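Local coordinates for putative exported protein (Bordetella parapertussis, PDB 3OCJ) that is of unknown function but has the Rossmann-like fold of S-adenosylmethionine-dependent methyltransferases and was crystallised with a palmitic acid bound, at residues P96-L99 and A100-R104; T207-Y210 and R211-Q215; A272-R275 and A276-E280. All coordinates share one frame; numbering follows the deposited sequence. Where two conformers were deposited one is given.

Contact 1: P96-L99 and A100-R104; sequences PAVL and ATRER. With PLM (palmitic acid), chain D.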
loop_
_atom_site.group_PDB
_atom_site.type_symbol
_atom_site.label_atom_id
_atom_site.label_comp_id
_atom_site.label_asym_id
_atom_site.label_seq_id
_atom_site.Cartn_x
_atom_site.Cartn_y
_atom_site.Cartn_z
ATOM N N PRO A 96 6.937 -6.499 10.667
ATOM C CA PRO A 96 5.507 -6.488 11.008
ATOM C C PRO A 96 4.632 -5.762 9.977
ATOM O O PRO A 96 3.555 -6.275 9.658
ATOM C CB PRO A 96 5.486 -5.771 12.359
ATOM C CG PRO A 96 6.795 -6.186 12.988
ATOM C CD PRO A 96 7.777 -6.153 11.826
ATOM N N ALA A 97 5.067 -4.616 9.457
ATOM C CA ALA A 97 4.245 -3.896 8.491
ATOM C C ALA A 97 4.081 -4.658 7.169
ATOM O O ALA A 97 3.056 -4.542 6.488
ATOM C CB ALA A 97 4.811 -2.506 8.242
ATOM N N VAL A 98 5.095 -5.441 6.794
ATOM C CA VAL A 98 4.990 -6.231 5.574
ATOM C C VAL A 98 3.988 -7.366 5.789
ATOM O O VAL A 98 3.166 -7.658 4.906
ATOM C CB VAL A 98 6.368 -6.802 5.143
ATOM C CG1 VAL A 98 6.214 -7.742 3.952
ATOM C CG2 VAL A 98 7.325 -5.655 4.797
ATOM N N LEU A 99 4.058 -8.018 6.949
ATOM C CA LEU A 99 3.097 -9.062 7.262
ATOM C C LEU A 99 1.691 -8.477 7.227
ATOM O O LEU A 99 0.776 -9.087 6.683
ATOM C CB LEU A 99 3.391 -9.655 8.637
ATOM C CG LEU A 99 4.687 -10.465 8.726
ATOM C CD1 LEU A 99 5.046 -10.755 10.175
ATOM C CD2 LEU A 99 4.545 -11.764 7.949
ATOM N N ALA A 100 1.539 -7.271 7.769
ATOM C CA ALA A 100 0.239 -6.608 7.824
ATOM C C ALA A 100 -0.316 -6.272 6.433
ATOM O O ALA A 100 -1.501 -6.454 6.181
ATOM C CB ALA A 100 0.318 -5.368 8.683
ATOM N N THR A 101 0.522 -5.774 5.524
ATOM C CA THR A 101 -0.013 -5.467 4.201
ATOM C C THR A 101 -0.406 -6.725 3.437
ATOM O O THR A 101 -1.321 -6.678 2.623
ATOM C CB THR A 101 0.899 -4.526 3.367
ATOM O OG1 THR A 101 0.133 -3.975 2.291
ATOM C CG2 THR A 101 2.104 -5.271 2.796
ATOM N N ARG A 102 0.265 -7.859 3.680
ATOM C CA ARG A 102 -0.182 -9.108 3.048
ATOM C C ARG A 102 -1.506 -9.588 3.625
ATOM O O ARG A 102 -2.358 -10.115 2.902
ATOM C CB ARG A 102 0.865 -10.226 3.132
ATOM C CG ARG A 102 2.111 -9.886 2.387
ATOM C CD ARG A 102 2.869 -11.111 1.890
ATOM N NE ARG A 102 4.105 -10.634 1.310
ATOM C CZ ARG A 102 5.265 -10.620 1.950
ATOM N NH1 ARG A 102 5.356 -11.125 3.178
ATOM N NH2 ARG A 102 6.335 -10.126 1.348
ATOM N N GLU A 103 -1.688 -9.415 4.935
ATOM C CA GLU A 103 -2.976 -9.730 5.547
ATOM C C GLU A 103 -4.052 -8.823 4.967
ATOM O O GLU A 103 -5.138 -9.282 4.622
ATOM C CB GLU A 103 -2.917 -9.549 7.060
ATOM C CG GLU A 103 -2.081 -10.568 7.808
ATOM C CD GLU A 103 -2.041 -10.246 9.279
ATOM O OE1 GLU A 103 -3.098 -10.382 9.921
ATOM O OE2 GLU A 103 -0.973 -9.844 9.770
ATOM N N ARG A 104 -3.740 -7.534 4.864
ATOM C CA ARG A 104 -4.654 -6.556 4.287
ATOM C C ARG A 104 -5.052 -6.953 2.868
ATOM O O ARG A 104 -6.220 -6.906 2.520
ATOM C CB ARG A 104 -4.004 -5.177 4.306
ATOM C CG ARG A 104 -4.808 -4.097 3.574
ATOM C CD ARG A 104 -3.898 -2.982 2.988
ATOM N NE ARG A 104 -2.865 -3.550 2.110
ATOM C CZ ARG A 104 -3.073 -3.941 0.855
ATOM N NH1 ARG A 104 -4.265 -3.819 0.288
ATOM N NH2 ARG A 104 -2.067 -4.476 0.161
HETATM C C1 PLM D . 2.302 1.379 0.183
HETATM O O1 PLM D . 1.415 0.519 0.002
HETATM O O2 PLM D . 2.583 2.147 -0.762
HETATM C C2 PLM D . 3.048 1.510 1.499
HETATM C C3 PLM D . 2.793 0.351 2.465
HETATM C C4 PLM D . 3.802 0.459 3.609
HETATM C C5 PLM D . 3.521 -0.491 4.765
HETATM C C6 PLM D . 3.698 -1.954 4.371
HETATM C C7 PLM D . 4.897 -2.189 3.460
HETATM C C8 PLM D . 6.239 -1.930 4.136
HETATM C C9 PLM D . 7.337 -2.246 3.126
HETATM C CA PLM D . 8.696 -2.473 3.772
HETATM C CB PLM D . 9.558 -3.323 2.845
HETATM C CC PLM D . 11.036 -3.224 3.184
HETATM C CD PLM D . 11.859 -4.051 2.206
HETATM C CE PLM D . 13.344 -3.805 2.449
HETATM C CF PLM D . 14.184 -4.209 1.248
HETATM C CG PLM D . 14.051 -5.686 0.913
#
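V98 and R102, one helical turn apart, run side by side in the same direction, and the methyl CG1 of V98 lies over one face of the R102 guanidinium, 3.5 Å from NH2. Two torsions set this up: CG1 of V98 stands anti to its own backbone N (chi1 174°), while R102 sends CG to the side of its own backbone N (chi1 -64°) and stays extended from CG to NE. The flat charged group is thus backed by an apolar methyl. Its N-H groups serve other partners: NH2 is hydrogen-bonded to the backbone oxygens of Y92 and L74.

The second apolar element is the palmitic acid. CG2 of V98 approaches its carbon CA at 3.6 Å, and CB of T101 lies 3.9 Å from C6. A backbone carbonyl also touches the chain, O of A97 being 3.4 Å from C6 of the palmitic acid. A97, V98 and T101 therefore present one side of the helix to the hydrocarbon chain, whereas the acid end is hydrogen-bonded to Y199.

Among the polar contacts, i to i+4 backbone bonds join the two halves, from A100 N to P96 O at 2.9 Å through to E103 N and L99 O at 3.0 Å, as in a regular alpha helix. Further along, R104 grips T101 side-on: NE and NH2 both donate to OG1, at 3.0 and 3.1 Å, with that oxygen in the guanidinium plane. Two bonds to one atom fix the hydroxyl's place, and F108 and F296 add cation-pi contacts to the same arginine.

All this belongs to the first turns of helix 96-115. V98, T101 and R104 pack against helix 68-76, A97 N is bonded to Q253 of helix 247-261, and E103 reaches the backbone of R292 in the loop between strands 286-289 and 298-302.

Contact 2: T207-Y210 and R211-Q215; sequences TELY and RRFWQ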
loop_
_atom_site.group_PDB
_atom_site.type_symbol
_atom_site.label_atom_id
_atom_site.label_comp_id
_atom_site.label_asym_id
_atom_site.label_seq_id
_atom_site.Cartn_x
_atom_site.Cartn_y
_atom_site.Cartn_z
ATOM N N THR A 207 -9.890 13.373 3.496
ATOM C CA THR A 207 -11.348 13.435 3.470
ATOM C C THR A 207 -11.868 13.794 2.072
ATOM O O THR A 207 -12.844 13.200 1.594
ATOM C CB THR A 207 -11.866 14.413 4.521
ATOM O OG1 THR A 207 -11.423 13.964 5.802
ATOM C CG2 THR A 207 -13.388 14.469 4.507
ATOM N N GLU A 208 -11.205 14.743 1.407
ATOM C CA GLU A 208 -11.625 15.127 0.067
ATOM C C GLU A 208 -11.442 14.001 -0.948
ATOM O O GLU A 208 -12.265 13.837 -1.858
ATOM C CB GLU A 208 -10.937 16.422 -0.374
ATOM C CG GLU A 208 -11.457 17.635 0.382
ATOM C CD GLU A 208 -12.980 17.670 0.422
ATOM O OE1 GLU A 208 -13.603 17.529 -0.652
ATOM O OE2 GLU A 208 -13.559 17.821 1.520
ATOM N N LEU A 209 -10.382 13.213 -0.785
ATOM C CA LEU A 209 -10.195 12.041 -1.632
ATOM C C LEU A 209 -11.369 11.076 -1.432
ATOM O O LEU A 209 -11.949 10.576 -2.391
ATOM C CB LEU A 209 -8.868 11.360 -1.307
ATOM C CG LEU A 209 -8.603 10.058 -2.070
ATOM C CD1 LEU A 209 -8.267 10.329 -3.520
ATOM C CD2 LEU A 209 -7.490 9.259 -1.423
ATOM N N TYR A 210 -11.734 10.844 -0.176
ATOM C CA TYR A 210 -12.868 9.968 0.119
ATOM C C TYR A 210 -14.163 10.505 -0.488
ATOM O O TYR A 210 -15.002 9.732 -0.946
ATOM C CB TYR A 210 -13.040 9.771 1.626
ATOM C CG TYR A 210 -11.912 9.026 2.322
ATOM C CD1 TYR A 210 -11.003 8.243 1.612
ATOM C CD2 TYR A 210 -11.770 9.111 3.706
ATOM C CE1 TYR A 210 -9.990 7.549 2.274
ATOM C CE2 TYR A 210 -10.758 8.440 4.373
ATOM C CZ TYR A 210 -9.876 7.661 3.658
ATOM O OH TYR A 210 -8.875 6.987 4.309
ATOM N N ARG A 211 -14.327 11.825 -0.488
ATOM C CA ARG A 211 -15.508 12.424 -1.096
ATOM C C ARG A 211 -15.550 12.171 -2.601
ATOM O O ARG A 211 -16.615 11.902 -3.162
ATOM C CB ARG A 211 -15.583 13.923 -0.809
ATOM C CG ARG A 211 -17.009 14.433 -0.805
ATOM C CD ARG A 211 -17.078 15.933 -0.599
ATOM N NE ARG A 211 -16.399 16.382 0.617
ATOM C CZ ARG A 211 -16.963 16.442 1.819
ATOM N NH1 ARG A 211 -18.222 16.062 1.991
ATOM N NH2 ARG A 211 -16.261 16.886 2.849
ATOM N N ARG A 212 -14.391 12.245 -3.257
ATOM C CA ARG A 212 -14.339 11.932 -4.685
ATOM C C ARG A 212 -14.673 10.467 -4.934
ATOM O O ARG A 212 -15.381 10.141 -5.883
ATOM C CB ARG A 212 -12.978 12.312 -5.268
ATOM C CG ARG A 212 -12.799 13.825 -5.305
ATOM C CD ARG A 212 -11.422 14.259 -5.745
ATOM N NE ARG A 212 -11.347 15.719 -5.741
ATOM C CZ ARG A 212 -11.608 16.485 -6.793
ATOM N NH1 ARG A 212 -11.944 15.935 -7.951
ATOM N NH2 ARG A 212 -11.528 17.805 -6.687
ATOM N N PHE A 213 -14.197 9.583 -4.062
ATOM C CA PHE A 213 -14.592 8.176 -4.158
ATOM C C PHE A 213 -16.115 8.030 -4.020
ATOM O O PHE A 213 -16.755 7.322 -4.785
ATOM C CB PHE A 213 -13.915 7.341 -3.072
ATOM C CG PHE A 213 -12.420 7.211 -3.216
ATOM C CD1 PHE A 213 -11.782 7.449 -4.420
ATOM C CD2 PHE A 213 -11.654 6.808 -2.123
ATOM C CE1 PHE A 213 -10.391 7.305 -4.525
ATOM C CE2 PHE A 213 -10.277 6.651 -2.223
ATOM C CZ PHE A 213 -9.645 6.904 -3.424
ATOM N N TRP A 214 -16.699 8.698 -3.034
ATOM C CA TRP A 214 -18.142 8.614 -2.823
ATOM C C TRP A 214 -18.896 9.103 -4.056
ATOM O O TRP A 214 -19.850 8.474 -4.511
ATOM C CB TRP A 214 -18.519 9.448 -1.607
ATOM C CG TRP A 214 -19.938 9.305 -1.144
ATOM C CD1 TRP A 214 -20.397 8.504 -0.134
ATOM C CD2 TRP A 214 -21.090 9.987 -1.670
ATOM N NE1 TRP A 214 -21.765 8.658 0.006
ATOM C CE2 TRP A 214 -22.210 9.561 -0.926
ATOM C CE3 TRP A 214 -21.279 10.926 -2.695
ATOM C CZ2 TRP A 214 -23.498 10.035 -1.174
ATOM C CZ3 TRP A 214 -22.568 11.393 -2.940
ATOM C CH2 TRP A 214 -23.654 10.945 -2.183
ATOM N N GLN A 215 -18.450 10.220 -4.613
ATOM C CA GLN A 215 -19.103 10.781 -5.788
ATOM C C GLN A 215 -18.995 9.848 -6.999
ATOM O O GLN A 215 -19.913 9.777 -7.821
ATOM C CB GLN A 215 -18.560 12.189 -6.064
ATOM C CG GLN A 215 -18.991 13.183 -4.984
ATOM C CD GLN A 215 -18.235 14.503 -5.017
ATOM O OE1 GLN A 215 -17.231 14.644 -5.715
ATOM N NE2 GLN A 215 -18.712 15.477 -4.243
#
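In one of its two deposited conformers E208 folds back at chi2 (-48°) and R211 bends at chi3 (-56°), which lays carboxylate and guanidinium alongside each other, their planes 19° apart. R211 grips E208 side-on: its NE donates to OE1 of E208 at 3.3 Å and its NH2 to OE2 at 3.2 Å, each oxygen met on its syn side but somewhat out of the carboxylate plane. E280 of helix 271-280, likewise modelled twice, also pairs with NH2 of R211 in one conformer, so this arginine can be shared between two helices. CG2 of T207 lies 4.1 Å from NH2 of R211.

This i to i+3 salt bridge lies on helix 203-216, within the methyltransferase domain, where the helix joins strand 188-192 to the parallel neighbour 221-226 in a beta-alpha-beta crossover.

The inner side is apolar. CG of L209 meets CZ of F213 at 3.6 Å, both methyls of the leucine close on the same ring end, and O of L209 sits 3.5 Å above one face, offset toward the rim. CD2 of F213 comes to the edge of the Y210 ring at CD1, 4.1 Å away. Y210 OH is bonded to N197, while F213 packs against L182 and S193, and L209 against W180.

Contact 3: A272-R275 and A276-E280; sequences AQTR and AQLEE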
loop_
_atom_site.group_PDB
_atom_site.type_symbol
_atom_site.label_atom_id
_atom_site.label_comp_id
_atom_site.label_asym_id
_atom_site.label_seq_id
_atom_site.Cartn_x
_atom_site.Cartn_y
_atom_site.Cartn_z
ATOM N N ALA A 272 -11.029 5.509 14.513
ATOM C CA ALA A 272 -11.968 6.598 14.755
ATOM C C ALA A 272 -11.731 7.773 13.814
ATOM O O ALA A 272 -12.684 8.376 13.319
ATOM C CB ALA A 272 -11.898 7.054 16.220
ATOM N N GLN A 273 -10.466 8.102 13.559
ATOM C CA GLN A 273 -10.165 9.194 12.634
ATOM C C GLN A 273 -10.659 8.840 11.232
ATOM O O GLN A 273 -11.288 9.655 10.563
ATOM C CB GLN A 273 -8.672 9.510 12.610
ATOM C CG GLN A 273 -8.180 10.206 13.875
ATOM C CD GLN A 273 -6.685 10.429 13.865
ATOM O OE1 GLN A 273 -5.912 9.533 13.540
ATOM N NE2 GLN A 273 -6.268 11.637 14.227
ATOM N N THR A 274 -10.368 7.618 10.792
ATOM C CA THR A 274 -10.789 7.172 9.471
ATOM C C THR A 274 -12.316 7.156 9.373
ATOM O O THR A 274 -12.880 7.577 8.357
ATOM C CB THR A 274 -10.175 5.797 9.156
ATOM O OG1 THR A 274 -8.752 5.960 9.060
ATOM C CG2 THR A 274 -10.716 5.235 7.839
ATOM N N ARG A 275 -12.986 6.671 10.421
ATOM C CA ARG A 275 -14.439 6.700 10.444
ATOM C C ARG A 275 -14.987 8.117 10.273
ATOM O O ARG A 275 -15.906 8.338 9.493
ATOM C CB ARG A 275 -14.973 6.102 11.745
ATOM C CG ARG A 275 -16.460 6.365 11.942
ATOM C CD ARG A 275 -17.000 5.687 13.200
ATOM N NE ARG A 275 -16.952 4.232 13.100
ATOM C CZ ARG A 275 -17.865 3.501 12.460
ATOM N NH1 ARG A 275 -18.896 4.089 11.865
ATOM N NH2 ARG A 275 -17.754 2.181 12.415
ATOM N N ALA A 276 -14.419 9.061 11.016
ATOM C CA ALA A 276 -14.846 10.457 10.906
ATOM C C ALA A 276 -14.691 10.989 9.483
ATOM O O ALA A 276 -15.586 11.667 8.962
ATOM C CB ALA A 276 -14.075 11.328 11.906
ATOM N N GLN A 277 -13.565 10.684 8.847
ATOM C CA GLN A 277 -13.352 11.150 7.476
ATOM C C GLN A 277 -14.364 10.522 6.518
ATOM O O GLN A 277 -14.939 11.201 5.670
ATOM C CB GLN A 277 -11.934 10.821 7.026
ATOM C CG GLN A 277 -10.841 11.521 7.826
ATOM C CD GLN A 277 -9.474 11.019 7.466
ATOM O OE1 GLN A 277 -9.191 9.830 7.583
ATOM N NE2 GLN A 277 -8.608 11.923 7.005
ATOM N N LEU A 278 -14.572 9.215 6.651
ATOM C CA LEU A 278 -15.463 8.525 5.726
ATOM C C LEU A 278 -16.912 8.978 5.905
ATOM O O LEU A 278 -17.652 9.112 4.923
ATOM C CB LEU A 278 -15.337 7.005 5.878
ATOM C CG LEU A 278 -14.041 6.394 5.331
ATOM C CD1 LEU A 278 -13.889 4.978 5.873
ATOM C CD2 LEU A 278 -14.039 6.389 3.804
ATOM N N GLU A 279 -17.323 9.187 7.156
ATOM C CA GLU A 279 -18.679 9.664 7.428
ATOM C C GLU A 279 -18.884 11.081 6.889
ATOM O O GLU A 279 -19.931 11.379 6.309
ATOM C CB GLU A 279 -19.002 9.550 8.920
ATOM C CG GLU A 279 -19.192 8.090 9.338
ATOM C CD GLU A 279 -19.482 7.888 10.814
ATOM O OE1 GLU A 279 -19.329 8.839 11.606
ATOM O OE2 GLU A 279 -19.849 6.748 11.169
ATOM N N GLU A 280 -17.885 11.941 7.052
ATOM C CA GLU A 280 -17.959 13.292 6.493
ATOM C C GLU A 280 -18.123 13.231 4.975
ATOM O O GLU A 280 -18.876 14.014 4.391
ATOM C CB GLU A 280 -16.721 14.114 6.870
ATOM C CG GLU A 280 -16.565 15.427 6.096
ATOM C CD GLU A 280 -17.755 16.362 6.242
ATOM O OE1 GLU A 280 -18.478 16.284 7.264
ATOM O OE2 GLU A 280 -17.958 17.190 5.327
HETATM O O HOH W 1 -8.068 7.506 6.816
#
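R275 and E279 are joined across one helical turn by a salt bridge in which NH1 of R275 donates to OE2 of E279 at 2.9 Å. The oxygen lies in the guanidinium plane but accepts the bond from above its own carboxylate plane, and the two planes stand 69° apart. Only one nitrogen takes part in this pairing. R275 turns at chi3 (-66°), bringing NH1 back toward an E279 chain that runs extended beyond CG, and CG of R275 lies 3.6 Å from CD of the glutamate. Beneath them E279 N is bonded to O of R275 at 2.9 Å, part of the regular i to i+4 series.

On another side of the helix a water bridges T274 and Q277: it lies 2.8 Å from OG1 of T274 and donates to OE1 of Q277 at 2.7 Å. Both residues are held from further out, T274 OG1 by the carbonyl of T270 one turn earlier and Q277 NE2 by that of D203. Next to the threonine hydroxyl, its methyl CG2 packs on CD1 of L278 at 3.7 Å, the two side chains pointing the same way.

Helix 271-280 packs against two neighbours, and L278 reaches both. Q277 and L278 meet helix 203-216, the glutamine on V206, T207 and Y210; R275 and L278 rest on strand 286-289, the outermost strand at one end of the mixed sheet.

Overall arrangement
From the N terminus the three contacts follow in series, none nested or crossing; each covers about two and a half turns of a single helix, its partners three or four residues apart, so no long loop is closed. Contact 1 opens helix 96-115, ahead of the first strand of the sheet, beside the palmitic acid. Contact 2 lies on a crossover helix of the Rossmann-like sheet, contact 3 on the helix before edge strand 286-289, which pairs antiparallel with 298-302. Contacts 2 and 3 touch: besides the R211 link, T207 packs on Q277 and Y210 on L278, tying the two helices together. Contact 1 stands apart, its nearest atoms about 11 Å from contact 2 and about 12 Å from contact 3.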